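Local coordinates for protein putative Glycerophosphoryl diester phosphodiesterase (Silicibacter pomeroyi, PDB 3L12) that is a putative member of the glycerophosphoryl diester phosphodiesterase family, with a TIM-barrel fold that holds a magnesium ion among acidic side chains, at residues S16-I21 / M308-T313; V29-T34 / P116-L121; L49-V54 / L146-K151; S236-V241 / A262-L267; L254-E259 / R283-T288. All blocks are in the same frame, centred on the assembly; numbering follows the deposited sequence.

Interaction 1 (S16-I21 / M308-T313)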
# COMPACT_ATOMS: atom_id res chain seq x y z
N SER A 16 -26.04 -0.80 6.70
CA SER A 16 -24.76 -0.81 7.42
C SER A 16 -23.53 -0.85 6.55
O SER A 16 -22.43 -0.82 7.09
CB SER A 16 -24.72 -2.04 8.28
OG SER A 16 -25.83 -2.11 9.17
N VAL A 17 -23.72 -0.94 5.24
CA VAL A 17 -22.61 -1.21 4.32
C VAL A 17 -22.57 -0.35 3.07
O VAL A 17 -23.60 -0.15 2.39
CB VAL A 17 -22.71 -2.67 3.83
CG1 VAL A 17 -21.73 -2.97 2.67
CG2 VAL A 17 -22.45 -3.64 4.97
N VAL A 18 -21.39 0.22 2.81
CA VAL A 18 -21.05 0.86 1.58
C VAL A 18 -19.84 0.06 1.05
O VAL A 18 -18.81 -0.07 1.70
CB VAL A 18 -20.70 2.35 1.72
CG1 VAL A 18 -20.29 2.92 0.32
CG2 VAL A 18 -21.86 3.08 2.31
N ARG A 19 -19.98 -0.45 -0.16
CA ARG A 19 -18.91 -1.25 -0.76
C ARG A 19 -17.74 -0.35 -1.16
O ARG A 19 -17.95 0.85 -1.49
CB ARG A 19 -19.39 -2.04 -1.98
CG ARG A 19 -20.57 -2.96 -1.73
CD ARG A 19 -20.30 -4.00 -0.67
NE ARG A 19 -21.54 -4.75 -0.47
CZ ARG A 19 -21.66 -5.81 0.32
NH1 ARG A 19 -20.63 -6.26 0.99
NH2 ARG A 19 -22.82 -6.42 0.43
N VAL A 20 -16.54 -0.94 -1.11
CA VAL A 20 -15.28 -0.24 -1.47
C VAL A 20 -14.68 -0.98 -2.67
O VAL A 20 -14.36 -2.15 -2.60
CB VAL A 20 -14.29 -0.13 -0.33
CG1 VAL A 20 -12.98 0.59 -0.77
CG2 VAL A 20 -14.92 0.66 0.88
N ILE A 21 -14.60 -0.26 -3.79
CA ILE A 21 -14.07 -0.80 -5.03
C ILE A 21 -12.72 -0.12 -5.30
O ILE A 21 -12.64 1.08 -5.41
CB ILE A 21 -15.02 -0.70 -6.20
CG1 ILE A 21 -16.40 -1.34 -5.90
CG2 ILE A 21 -14.40 -1.37 -7.49
CD1 ILE A 21 -17.44 -0.37 -5.35
N MSE A 308 -17.79 6.52 10.31
CA MSE A 308 -19.25 6.65 10.14
C MSE A 308 -20.04 5.46 10.65
O MSE A 308 -21.26 5.41 10.51
CB MSE A 308 -19.62 6.87 8.62
CG MSE A 308 -18.99 8.12 8.11
SE MSE A 308 -19.26 8.40 6.23
CE MSE A 308 -21.15 8.84 6.18
N GLY A 309 -19.37 4.52 11.30
CA GLY A 309 -20.03 3.34 11.83
C GLY A 309 -20.46 2.30 10.82
O GLY A 309 -21.27 1.43 11.16
N LEU A 310 -19.95 2.40 9.59
CA LEU A 310 -20.32 1.53 8.49
C LEU A 310 -19.20 0.50 8.26
O LEU A 310 -18.14 0.55 8.89
CB LEU A 310 -20.55 2.36 7.23
CG LEU A 310 -21.64 3.45 7.33
CD1 LEU A 310 -21.61 4.44 6.16
CD2 LEU A 310 -23.01 2.83 7.50
N SER A 311 -19.44 -0.42 7.33
CA SER A 311 -18.43 -1.38 6.95
C SER A 311 -18.62 -1.65 5.46
O SER A 311 -19.55 -1.15 4.83
CB SER A 311 -18.59 -2.63 7.78
OG SER A 311 -19.82 -3.28 7.49
N TRP A 312 -17.77 -2.49 4.91
CA TRP A 312 -17.79 -2.77 3.43
C TRP A 312 -17.96 -4.22 3.10
O TRP A 312 -18.10 -4.55 1.93
CB TRP A 312 -16.55 -2.19 2.73
CG TRP A 312 -15.33 -2.64 3.38
CD1 TRP A 312 -14.62 -3.77 3.13
CD2 TRP A 312 -14.67 -2.00 4.50
NE1 TRP A 312 -13.54 -3.86 3.99
CE2 TRP A 312 -13.57 -2.79 4.85
CE3 TRP A 312 -14.91 -0.86 5.23
CZ2 TRP A 312 -12.72 -2.44 5.93
CZ3 TRP A 312 -14.11 -0.53 6.27
CH2 TRP A 312 -13.02 -1.31 6.61
N THR A 313 -18.31 -4.95 4.17
CA THR A 313 -18.69 -6.35 4.19
C THR A 313 -19.85 -6.53 5.20
O THR A 313 -20.01 -5.92 6.30
CB THR A 313 -17.58 -7.27 4.69
OG1 THR A 313 -17.33 -6.99 6.07
CG2 THR A 313 -16.28 -7.08 3.91
OXT THR A 313 -20.66 -7.39 4.94
O HOH W 1 -21.57 -2.45 9.22
O HOH W 2 -16.73 -4.03 -0.34
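Trp312 buries the most surface here; its CG sits in the crowded position between backbone N and carbonyl carbon (chi1 53°), which leads the indole away from 16-21 to helix 298-307 and to Phe120 of the second subunit. Its CB lies 3.8 Å from Val20 CG2, the two side chains running side by side. Val17 and Ser311 form a single beta bridge: Ser311 N donates to Ser16 O (3.0 Å) and Val18 N to Ser311 O (3.1 Å). The C-terminal tail of the TIM barrel thus pairs with the lead-in to strand 19-23, after Gly309 has closed helix 298-307 with a Schellman motif. Arg19 starts away from the tail but bends at chi2 (-59°), so that NH1 reaches Trp312 O at 3.2 Å from above the carbonyl plane; its NE bonds to Arg12 O. Val17 CG1 lies 3.5 Å above the plane of the Arg19 guanidinium, offset toward the rim. Val18 and Leu310 cross obliquely, CG2 to CD1 at 4.1 Å.

Interaction 2 (V29-T34 / P116-L121)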
# COMPACT_ATOMS: atom_id res chain seq x y z
N VAL A 29 -1.65 4.12 -4.15
CA VAL A 29 -0.67 3.39 -3.38
C VAL A 29 0.38 2.59 -4.23
O VAL A 29 1.55 2.55 -3.92
CB VAL A 29 -1.35 2.42 -2.35
CG1 VAL A 29 -0.29 1.80 -1.40
CG2 VAL A 29 -2.50 3.18 -1.59
N MSE A 30 -0.10 1.95 -5.29
CA MSE A 30 0.64 1.11 -6.14
C MSE A 30 0.36 1.42 -7.60
O MSE A 30 -0.66 1.92 -7.92
CB MSE A 30 0.24 -0.36 -5.92
CG MSE A 30 0.77 -0.84 -4.58
SE MSE A 30 2.64 -1.13 -4.36
CE MSE A 30 2.73 -2.88 -5.21
N PRO A 31 1.36 1.19 -8.48
CA PRO A 31 1.13 1.40 -9.92
C PRO A 31 -0.18 0.78 -10.36
O PRO A 31 -0.47 -0.40 -10.07
CB PRO A 31 2.35 0.71 -10.58
CG PRO A 31 2.98 -0.00 -9.54
CD PRO A 31 2.70 0.65 -8.22
N GLU A 32 -0.90 1.54 -11.12
CA GLU A 32 -2.24 1.13 -11.50
C GLU A 32 -2.27 -0.05 -12.44
O GLU A 32 -1.37 -0.25 -13.23
CB GLU A 32 -2.93 2.31 -12.17
CG GLU A 32 -2.35 2.68 -13.57
CD GLU A 32 -2.92 3.96 -14.09
OE1 GLU A 32 -2.51 5.02 -13.54
OE2 GLU A 32 -3.75 3.91 -15.00
N ASN A 33 -3.36 -0.81 -12.40
CA ASN A 33 -3.56 -1.91 -13.32
C ASN A 33 -2.37 -2.90 -13.41
O ASN A 33 -2.05 -3.48 -14.50
CB ASN A 33 -4.00 -1.37 -14.68
CG ASN A 33 -5.45 -0.97 -14.70
OD1 ASN A 33 -6.28 -1.60 -14.04
ND2 ASN A 33 -5.79 0.04 -15.53
N THR A 34 -1.72 -3.12 -12.26
CA THR A 34 -0.64 -4.07 -12.18
C THR A 34 -1.01 -5.23 -11.25
O THR A 34 -1.75 -5.08 -10.28
CB THR A 34 0.68 -3.47 -11.67
OG1 THR A 34 0.50 -2.96 -10.34
CG2 THR A 34 1.10 -2.28 -12.64
N PRO A 116 1.34 11.29 -5.70
CA PRO A 116 2.74 11.48 -5.30
C PRO A 116 3.29 10.43 -4.32
O PRO A 116 4.51 10.32 -4.12
CB PRO A 116 2.74 12.87 -4.67
CG PRO A 116 1.32 13.02 -4.11
CD PRO A 116 0.41 12.26 -5.08
N ASP A 117 2.39 9.67 -3.73
CA ASP A 117 2.75 8.71 -2.73
C ASP A 117 2.75 7.27 -3.21
O ASP A 117 3.10 6.33 -2.47
CB ASP A 117 1.80 8.85 -1.54
CG ASP A 117 1.95 10.16 -0.79
OD1 ASP A 117 2.85 11.01 -1.03
OD2 ASP A 117 1.06 10.29 0.09
N GLN A 118 2.52 7.08 -4.50
CA GLN A 118 2.48 5.77 -5.10
C GLN A 118 3.90 5.21 -5.15
O GLN A 118 4.81 5.91 -5.56
CB GLN A 118 1.91 5.89 -6.52
CG GLN A 118 1.84 4.56 -7.25
CD GLN A 118 1.52 4.75 -8.72
OE1 GLN A 118 2.43 4.68 -9.52
NE2 GLN A 118 0.22 4.88 -9.09
N ALA A 119 4.06 3.96 -4.75
CA ALA A 119 5.32 3.28 -4.84
C ALA A 119 5.86 3.30 -6.26
O ALA A 119 5.10 3.32 -7.21
CB ALA A 119 5.20 1.84 -4.35
N PHE A 120 7.18 3.27 -6.36
CA PHE A 120 7.83 3.37 -7.67
C PHE A 120 8.57 2.10 -7.91
O PHE A 120 9.65 1.88 -7.33
CB PHE A 120 8.77 4.60 -7.75
CG PHE A 120 9.28 4.83 -9.15
CD1 PHE A 120 8.53 5.63 -10.00
CD2 PHE A 120 10.45 4.26 -9.60
CE1 PHE A 120 8.95 5.83 -11.32
CE2 PHE A 120 10.88 4.47 -10.93
CZ PHE A 120 10.12 5.27 -11.77
N LEU A 121 7.99 1.27 -8.80
CA LEU A 121 8.49 -0.04 -9.12
C LEU A 121 9.10 -0.04 -10.53
O LEU A 121 8.65 0.69 -11.38
CB LEU A 121 7.35 -1.10 -9.05
CG LEU A 121 6.59 -1.31 -7.73
CD1 LEU A 121 5.47 -2.41 -7.81
CD2 LEU A 121 7.63 -1.63 -6.62
O HOH W 3 2.76 3.76 -1.64
O HOH W 4 -0.36 4.44 -11.89
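Gln118 has CG anti to the backbone N (chi1 180°) and stays extended beyond it, which carries its amide alongside the Met30-Pro31 peptide; Met30 instead folds at both chi2 (-72°) and chi3, turning its selenium end back toward Ala119 and Leu121. Gln118 CG packs on Met30 C at 3.5 Å, and OE1 comes to 3.6 Å from Pro31 CA. Gln118 NE2 has two partners, Arg27 O and a water (2.9 Å) that also accepts from Glu32 N and donates to Glu32 OE1. Met30 SE meets Ala119 CB, and Leu121 CD1 touches both Met30 CE (3.8 Å) and Pro31 CG (3.9 Å), crossing the proline at about a right angle. The one direct hydrogen bond between the segments, Ala119 N to Val29 O (3.0 Å), is nearly straight at 171°. Two loops of the TIM-barrel protein meet here beside the second subunit, whose Arg300 forms a salt bridge with Asp117. Glu32, salt-bridged to Arg24 and hydrogen-bonded to Tyr111, has its side chain about 8 Å from the magnesium. A second water donates to Val29 O and Asp117 O, so one direct hydrogen bond and two water bridges supply the polar links of an otherwise apolar contact.

Interaction 3 (L49-V54 / L146-K151). With MG (magnesium ion), chain C.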
# COMPACT_ATOMS: atom_id res chain seq x y z
N LEU A 49 -12.70 -5.02 -7.14
CA LEU A 49 -11.71 -4.35 -7.93
C LEU A 49 -12.32 -3.84 -9.19
O LEU A 49 -13.14 -4.52 -9.79
CB LEU A 49 -10.62 -5.36 -8.38
CG LEU A 49 -9.83 -6.15 -7.33
CD1 LEU A 49 -8.88 -7.11 -7.97
CD2 LEU A 49 -9.08 -5.16 -6.40
N GLU A 50 -11.88 -2.67 -9.62
CA GLU A 50 -12.18 -2.19 -10.93
C GLU A 50 -10.89 -2.14 -11.75
O GLU A 50 -9.82 -1.79 -11.22
CB GLU A 50 -12.80 -0.83 -10.86
CG GLU A 50 -13.30 -0.24 -12.18
CD GLU A 50 -12.28 0.52 -13.02
OE1 GLU A 50 -11.13 0.70 -12.60
OE2 GLU A 50 -12.63 1.01 -14.14
N PHE A 51 -10.98 -2.47 -13.01
CA PHE A 51 -9.84 -2.42 -13.89
C PHE A 51 -10.35 -2.32 -15.33
O PHE A 51 -11.54 -2.51 -15.58
CB PHE A 51 -8.98 -3.65 -13.67
CG PHE A 51 -9.71 -4.93 -13.89
CD1 PHE A 51 -10.41 -5.51 -12.86
CD2 PHE A 51 -9.73 -5.55 -15.15
CE1 PHE A 51 -11.08 -6.72 -13.05
CE2 PHE A 51 -10.42 -6.75 -15.35
CZ PHE A 51 -11.08 -7.33 -14.27
N ASP A 52 -9.43 -2.09 -16.26
CA ASP A 52 -9.78 -1.75 -17.64
C ASP A 52 -9.19 -2.77 -18.56
O ASP A 52 -8.04 -3.24 -18.29
CB ASP A 52 -9.26 -0.38 -17.99
CG ASP A 52 -9.58 0.64 -16.91
OD1 ASP A 52 -10.78 1.08 -16.85
OD2 ASP A 52 -8.65 0.98 -16.13
N VAL A 53 -9.90 -3.06 -19.65
CA VAL A 53 -9.41 -4.01 -20.63
C VAL A 53 -9.48 -3.40 -22.02
O VAL A 53 -10.47 -2.80 -22.39
CB VAL A 53 -10.18 -5.34 -20.58
CG1 VAL A 53 -9.67 -6.35 -21.66
CG2 VAL A 53 -10.09 -5.94 -19.16
N VAL A 54 -8.36 -3.54 -22.74
CA VAL A 54 -8.18 -3.04 -24.10
C VAL A 54 -7.56 -4.17 -24.96
O VAL A 54 -6.79 -5.03 -24.45
CB VAL A 54 -7.23 -1.79 -24.00
CG1 VAL A 54 -6.83 -1.31 -25.36
CG2 VAL A 54 -7.87 -0.66 -23.12
N LEU A 146 -15.44 -8.30 -9.51
CA LEU A 146 -14.73 -7.59 -10.57
C LEU A 146 -15.65 -6.68 -11.40
O LEU A 146 -16.66 -7.13 -11.97
CB LEU A 146 -14.11 -8.62 -11.52
CG LEU A 146 -13.24 -9.73 -10.92
CD1 LEU A 146 -12.78 -10.65 -12.04
CD2 LEU A 146 -12.04 -9.21 -10.20
N LEU A 147 -15.31 -5.41 -11.45
CA LEU A 147 -15.97 -4.43 -12.27
C LEU A 147 -15.00 -4.27 -13.45
O LEU A 147 -14.01 -3.54 -13.39
CB LEU A 147 -16.13 -3.17 -11.43
CG LEU A 147 -17.12 -2.13 -11.81
CD1 LEU A 147 -18.60 -2.72 -11.92
CD2 LEU A 147 -17.07 -1.01 -10.79
N LEU A 148 -15.29 -5.02 -14.51
CA LEU A 148 -14.41 -5.14 -15.67
C LEU A 148 -14.82 -4.10 -16.70
O LEU A 148 -15.86 -4.21 -17.38
CB LEU A 148 -14.47 -6.57 -16.18
CG LEU A 148 -13.52 -7.00 -17.27
CD1 LEU A 148 -13.55 -8.52 -17.33
CD2 LEU A 148 -13.81 -6.35 -18.66
N GLU A 149 -14.02 -3.05 -16.79
CA GLU A 149 -14.33 -1.93 -17.70
C GLU A 149 -13.81 -2.28 -19.10
O GLU A 149 -12.59 -2.33 -19.33
CB GLU A 149 -13.77 -0.59 -17.23
CG GLU A 149 -14.35 0.55 -18.07
CD GLU A 149 -13.82 1.94 -17.80
OE1 GLU A 149 -13.31 2.22 -16.72
OE2 GLU A 149 -14.01 2.80 -18.73
N LEU A 150 -14.74 -2.50 -20.03
CA LEU A 150 -14.37 -2.67 -21.43
C LEU A 150 -14.13 -1.28 -22.03
O LEU A 150 -15.06 -0.46 -22.02
CB LEU A 150 -15.47 -3.37 -22.18
CG LEU A 150 -15.67 -4.86 -21.83
CD1 LEU A 150 -16.70 -4.95 -20.73
CD2 LEU A 150 -16.09 -5.69 -23.02
N LYS A 151 -12.90 -1.04 -22.50
CA LYS A 151 -12.45 0.26 -23.05
C LYS A 151 -12.28 0.04 -24.54
O LYS A 151 -11.30 -0.55 -25.03
CB LYS A 151 -11.15 0.75 -22.38
CG LYS A 151 -10.71 2.18 -22.74
CD LYS A 151 -11.62 3.17 -22.01
CE LYS A 151 -11.04 4.57 -21.89
NZ LYS A 151 -11.48 5.38 -23.06
MG MG C . -11.75 2.34 -15.52
O HOH W 5 -10.03 2.32 -14.37
O HOH W 6 -10.99 4.03 -16.58
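Asp52 OD2 is held by two hydrogen bonds, one from a metal-bound water at 2.6 Å and one from Asn33 ND2, with a long, weak ion pair to Arg24 besides. Its partner oxygen OD1 binds the magnesium ion, as do Glu50 OE2 and Glu149 OE1 (2.0 Å); the three carboxylates make the acidic metal site of this TIM barrel, carried by neighbouring parallel strands 48-55 and 145-150. Two waters and one more atom from elsewhere in the structure complete the listed ligands. Asp52 OD1 lies 2.8 Å from Glu149 OE1, a closeness the shared cation probably makes tolerable by offsetting their negative charge. Glu149 runs out extended, whereas Glu50 bends at chi2 (-86°) to turn OE2 to the metal; Asp52 and Glu149 lie side by side with carboxylate planes 74° apart. The water on Asp52 OD2 also donates to Glu50 OE1. Five N-H to O=C bonds join the strands, all nearly along the C=O axis. On the other sheet face, Phe51 takes the crowded first torsion (chi1 57°) and packs against Leu129 and Leu132 of helix 129-137. Leu146 CB is at the edge of its ring, and Phe51 CE2 touches Leu148 CG at 3.7 Å.

Interaction 4 (S236-V241 / A262-L267); sequences SLPQAV and AEAHDL
Pro238 and Leu267, which bury the most surface, make the apolar half of this contact, and Glu263 makes the polar half. CB of Pro238, in the first turn of helix 237-244, points toward helix 258-266 and rests on Ala264 CB at 4.0 Å. Leu267, just past the end of that second helix, has CG anti to its carbonyl carbon (chi1 -69°) and sends its two methyls to different partners. CD1 presses against Pro238, 3.6 Å from C and 3.8 Å from CB. CD2 reaches the amide of Gln239, 3.5 Å from NE2, the two side chains crossing at about a right angle. Glu263 is extended (chi1 -175°), so its carboxylate passes crosswise over Pro238 to Ser236. There Ser236 OG donates to Glu263 OE2 at 2.7 Å, meeting it from above the carboxylate plane, and accepts from Gln239 N at 3.1 Å as the N-cap of its helix. The acid thereby directs the hydroxyl's proton to the carboxylate, whose charge the helix dipole would probably stabilise. Trp249 of strand 248-251 packs on both Pro238 and Ala264. Two successive helices outside the sheet, joined through the strand between them, are the repeating beta-alpha layout of a TIM barrel.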
# COMPACT_ATOMS: atom_id res chain seq x y z
N SER A 236 -34.07 10.49 -17.51
CA SER A 236 -32.94 10.59 -16.58
C SER A 236 -31.93 9.50 -16.89
O SER A 236 -32.23 8.52 -17.55
CB SER A 236 -33.38 10.47 -15.13
OG SER A 236 -33.87 9.17 -14.81
N LEU A 237 -30.71 9.69 -16.40
CA LEU A 237 -29.68 8.68 -16.57
C LEU A 237 -30.15 7.33 -15.96
O LEU A 237 -30.10 6.33 -16.66
CB LEU A 237 -28.30 9.18 -16.05
CG LEU A 237 -27.55 10.10 -17.02
CD1 LEU A 237 -26.30 10.76 -16.42
CD2 LEU A 237 -27.16 9.35 -18.31
N PRO A 238 -30.65 7.31 -14.70
CA PRO A 238 -31.16 6.06 -14.15
C PRO A 238 -32.22 5.39 -15.01
O PRO A 238 -32.17 4.16 -15.17
CB PRO A 238 -31.80 6.49 -12.82
CG PRO A 238 -31.25 7.74 -12.47
CD PRO A 238 -30.57 8.35 -13.65
N GLN A 239 -33.17 6.19 -15.54
CA GLN A 239 -34.20 5.64 -16.40
C GLN A 239 -33.56 5.10 -17.67
O GLN A 239 -33.90 4.02 -18.09
CB GLN A 239 -35.29 6.68 -16.72
CG GLN A 239 -36.47 6.07 -17.48
CD GLN A 239 -37.12 4.90 -16.72
OE1 GLN A 239 -36.88 3.73 -17.06
NE2 GLN A 239 -37.87 5.21 -15.67
N ALA A 240 -32.63 5.83 -18.27
CA ALA A 240 -31.98 5.40 -19.49
C ALA A 240 -31.26 4.06 -19.31
O ALA A 240 -31.29 3.19 -20.18
CB ALA A 240 -30.98 6.47 -19.97
N VAL A 241 -30.59 3.92 -18.16
CA VAL A 241 -29.87 2.68 -17.85
C VAL A 241 -30.83 1.51 -17.58
O VAL A 241 -30.64 0.43 -18.14
CB VAL A 241 -28.91 2.91 -16.64
CG1 VAL A 241 -28.35 1.60 -16.15
CG2 VAL A 241 -27.80 3.85 -17.05
N ALA A 262 -31.79 7.69 -5.09
CA ALA A 262 -33.06 7.06 -4.73
C ALA A 262 -33.90 6.72 -5.99
O ALA A 262 -34.55 5.66 -6.03
CB ALA A 262 -33.85 7.95 -3.78
N GLU A 263 -33.88 7.57 -7.01
CA GLU A 263 -34.58 7.26 -8.27
C GLU A 263 -34.04 5.96 -8.87
O GLU A 263 -34.81 5.09 -9.32
CB GLU A 263 -34.43 8.38 -9.30
CG GLU A 263 -35.25 8.14 -10.58
CD GLU A 263 -35.05 9.21 -11.62
OE1 GLU A 263 -34.36 10.21 -11.34
OE2 GLU A 263 -35.58 9.03 -12.76
N ALA A 264 -32.72 5.83 -8.86
CA ALA A 264 -32.05 4.63 -9.36
C ALA A 264 -32.44 3.41 -8.50
O ALA A 264 -32.72 2.37 -9.04
CB ALA A 264 -30.52 4.83 -9.41
N HIS A 265 -32.44 3.52 -7.18
CA HIS A 265 -32.85 2.41 -6.31
C HIS A 265 -34.31 2.00 -6.52
O HIS A 265 -34.62 0.80 -6.50
CB HIS A 265 -32.65 2.75 -4.85
CG HIS A 265 -31.22 2.72 -4.45
ND1 HIS A 265 -30.73 3.44 -3.39
CD2 HIS A 265 -30.16 2.12 -5.04
CE1 HIS A 265 -29.43 3.20 -3.28
NE2 HIS A 265 -29.05 2.45 -4.30
N ASP A 266 -35.16 2.98 -6.69
CA ASP A 266 -36.56 2.74 -7.03
C ASP A 266 -36.70 1.93 -8.33
O ASP A 266 -37.63 1.14 -8.47
CB ASP A 266 -37.29 4.07 -7.20
CG ASP A 266 -37.62 4.77 -5.87
OD1 ASP A 266 -37.67 4.14 -4.77
OD2 ASP A 266 -37.87 6.00 -5.95
N LEU A 267 -35.81 2.16 -9.30
CA LEU A 267 -35.80 1.42 -10.57
C LEU A 267 -35.12 0.06 -10.45
O LEU A 267 -34.99 -0.65 -11.43
CB LEU A 267 -35.14 2.26 -11.67
CG LEU A 267 -35.89 3.49 -12.15
CD1 LEU A 267 -35.03 4.47 -12.92
CD2 LEU A 267 -37.12 3.07 -13.00

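Interaction 5 (L254-E259 / R283-T288); sequences LDVTPE and RRMATT
Apolar contact centres on Val256 and the selenomethionine at Met285, which meet tip to tip. Met285 bends at chi2 (-57°) and chi3 to bring SE to 3.8 Å from Val256 CG1. Thr288 crosses Val256 at about a right angle, its CG2 4.1 Å from Val256 CG1, and the same methyl comes to 4.3 Å from Pro258 CG. Thr273 of strand 270-273 touches Val256 and Met285, placing the contact where the lead-in to helix 258-266 packs against helix 279-288 on the outside of the TIM barrel. No direct hydrogen bond joins the segments; water does so instead. One molecule donates to Pro258 O and Thr288 O, 2.8 Å from each, and another accepts from Arg284 NE in the guanidinium plane while bonding weakly to Val256 O. Thr288 OG1 (chi1 65°) gives its proton to a lone pair of Met285 O (2.7 Å). With that hydroxyl bonded to Met285 O and Arg284 engaged by Asp281, the chemistry implies a seam of methyls and selenium bridged by water.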
# COMPACT_ATOMS: atom_id res chain seq x y z
N LEU A 254 -19.39 13.86 -9.04
CA LEU A 254 -19.92 15.25 -9.08
C LEU A 254 -21.29 15.31 -9.66
O LEU A 254 -21.98 16.33 -9.54
CB LEU A 254 -19.00 16.18 -9.86
CG LEU A 254 -17.67 16.49 -9.19
CD1 LEU A 254 -16.84 17.43 -10.02
CD2 LEU A 254 -17.94 17.04 -7.82
N ASP A 255 -21.74 14.20 -10.28
CA ASP A 255 -23.04 14.18 -10.92
C ASP A 255 -24.12 13.58 -10.03
O ASP A 255 -25.27 13.54 -10.41
CB ASP A 255 -23.01 13.33 -12.22
CG ASP A 255 -21.95 13.74 -13.20
OD1 ASP A 255 -21.42 14.88 -13.16
OD2 ASP A 255 -21.66 12.90 -14.09
N VAL A 256 -23.73 13.10 -8.84
CA VAL A 256 -24.63 12.40 -7.97
C VAL A 256 -25.38 13.33 -7.01
O VAL A 256 -24.80 14.29 -6.50
CB VAL A 256 -23.82 11.42 -7.10
CG1 VAL A 256 -24.61 10.82 -5.92
CG2 VAL A 256 -23.20 10.32 -7.97
N THR A 257 -26.65 13.02 -6.81
CA THR A 257 -27.50 13.71 -5.83
C THR A 257 -28.25 12.59 -5.13
O THR A 257 -28.39 11.51 -5.69
CB THR A 257 -28.49 14.66 -6.47
OG1 THR A 257 -29.36 13.92 -7.34
CG2 THR A 257 -27.78 15.73 -7.27
N PRO A 258 -28.73 12.81 -3.90
CA PRO A 258 -29.45 11.71 -3.25
C PRO A 258 -30.76 11.33 -3.92
O PRO A 258 -31.17 10.17 -3.84
CB PRO A 258 -29.72 12.26 -1.85
CG PRO A 258 -28.73 13.30 -1.65
CD PRO A 258 -28.47 13.92 -2.97
N GLU A 259 -31.38 12.31 -4.57
CA GLU A 259 -32.62 12.10 -5.30
C GLU A 259 -32.34 11.20 -6.51
O GLU A 259 -33.12 10.26 -6.74
CB GLU A 259 -33.32 13.43 -5.68
CG GLU A 259 -32.42 14.64 -6.08
CD GLU A 259 -31.66 15.30 -4.88
OE1 GLU A 259 -31.07 16.39 -5.05
OE2 GLU A 259 -31.62 14.73 -3.77
N ARG A 283 -17.06 11.03 2.33
CA ARG A 283 -18.11 11.19 3.33
C ARG A 283 -19.45 11.57 2.71
O ARG A 283 -20.47 10.99 3.06
CB ARG A 283 -17.67 12.24 4.39
CG ARG A 283 -18.62 12.41 5.52
CD ARG A 283 -17.99 13.21 6.65
NE ARG A 283 -16.90 12.52 7.31
CZ ARG A 283 -17.05 11.70 8.36
NH1 ARG A 283 -18.21 11.52 8.95
NH2 ARG A 283 -15.98 11.12 8.88
N ARG A 284 -19.48 12.55 1.81
CA ARG A 284 -20.73 12.99 1.17
C ARG A 284 -21.36 11.86 0.36
O ARG A 284 -22.59 11.67 0.43
CB ARG A 284 -20.50 14.22 0.27
CG ARG A 284 -21.78 14.81 -0.27
CD ARG A 284 -21.56 16.10 -0.99
NE ARG A 284 -20.85 15.91 -2.26
CZ ARG A 284 -19.55 16.08 -2.45
NH1 ARG A 284 -18.75 16.49 -1.47
NH2 ARG A 284 -19.03 15.84 -3.65
N MSE A 285 -20.53 11.08 -0.36
CA MSE A 285 -21.06 9.98 -1.15
C MSE A 285 -21.65 8.89 -0.25
O MSE A 285 -22.72 8.39 -0.54
CB MSE A 285 -20.03 9.36 -2.11
CG MSE A 285 -19.62 10.21 -3.25
SE MSE A 285 -21.13 10.81 -4.39
CE MSE A 285 -21.55 12.45 -3.54
N ALA A 286 -20.97 8.55 0.85
CA ALA A 286 -21.53 7.60 1.80
C ALA A 286 -22.91 8.06 2.30
O ALA A 286 -23.85 7.26 2.41
CB ALA A 286 -20.55 7.32 2.99
N THR A 287 -23.02 9.33 2.69
CA THR A 287 -24.27 9.90 3.22
C THR A 287 -25.44 9.85 2.23
O THR A 287 -26.61 9.72 2.57
CB THR A 287 -24.04 11.37 3.63
OG1 THR A 287 -23.01 11.42 4.62
CG2 THR A 287 -25.28 12.02 4.21
N THR A 288 -25.12 9.89 0.52
CA THR A 288 -26.14 9.87 -0.49
C THR A 288 -26.81 8.50 -0.49
O THR A 288 -27.89 8.33 -1.04
CB THR A 288 -25.59 10.15 -1.89
OG1 THR A 288 -24.72 9.08 -2.26
CG2 THR A 288 -24.85 11.47 -1.92
O HOH W 7 -23.28 15.57 -3.82
O HOH W 8 -30.55 8.23 -1.91

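In the fold
Interaction 3 lies nearest the middle of the chain and carries the magnesium site; the others sit around it. Interaction 2 touches it directly, Asn33 ND2 lying 3.1 Å from Asp52 OD2, so a loop beside the second subunit adjoins a metal ligand. Interaction 1 also reaches it through the sheet, with Ile21 CG2 3.5 Å from Glu50 N, and its ends enclose all the other contacts along the sequence. Interactions 4 and 5 share helix 258-266, their centres about 14 Å apart, and each centre is about 23 Å from that of interaction 3. Met308 joins interaction 1 to interaction 5, its CE 3.6 Å from Ala286 CB.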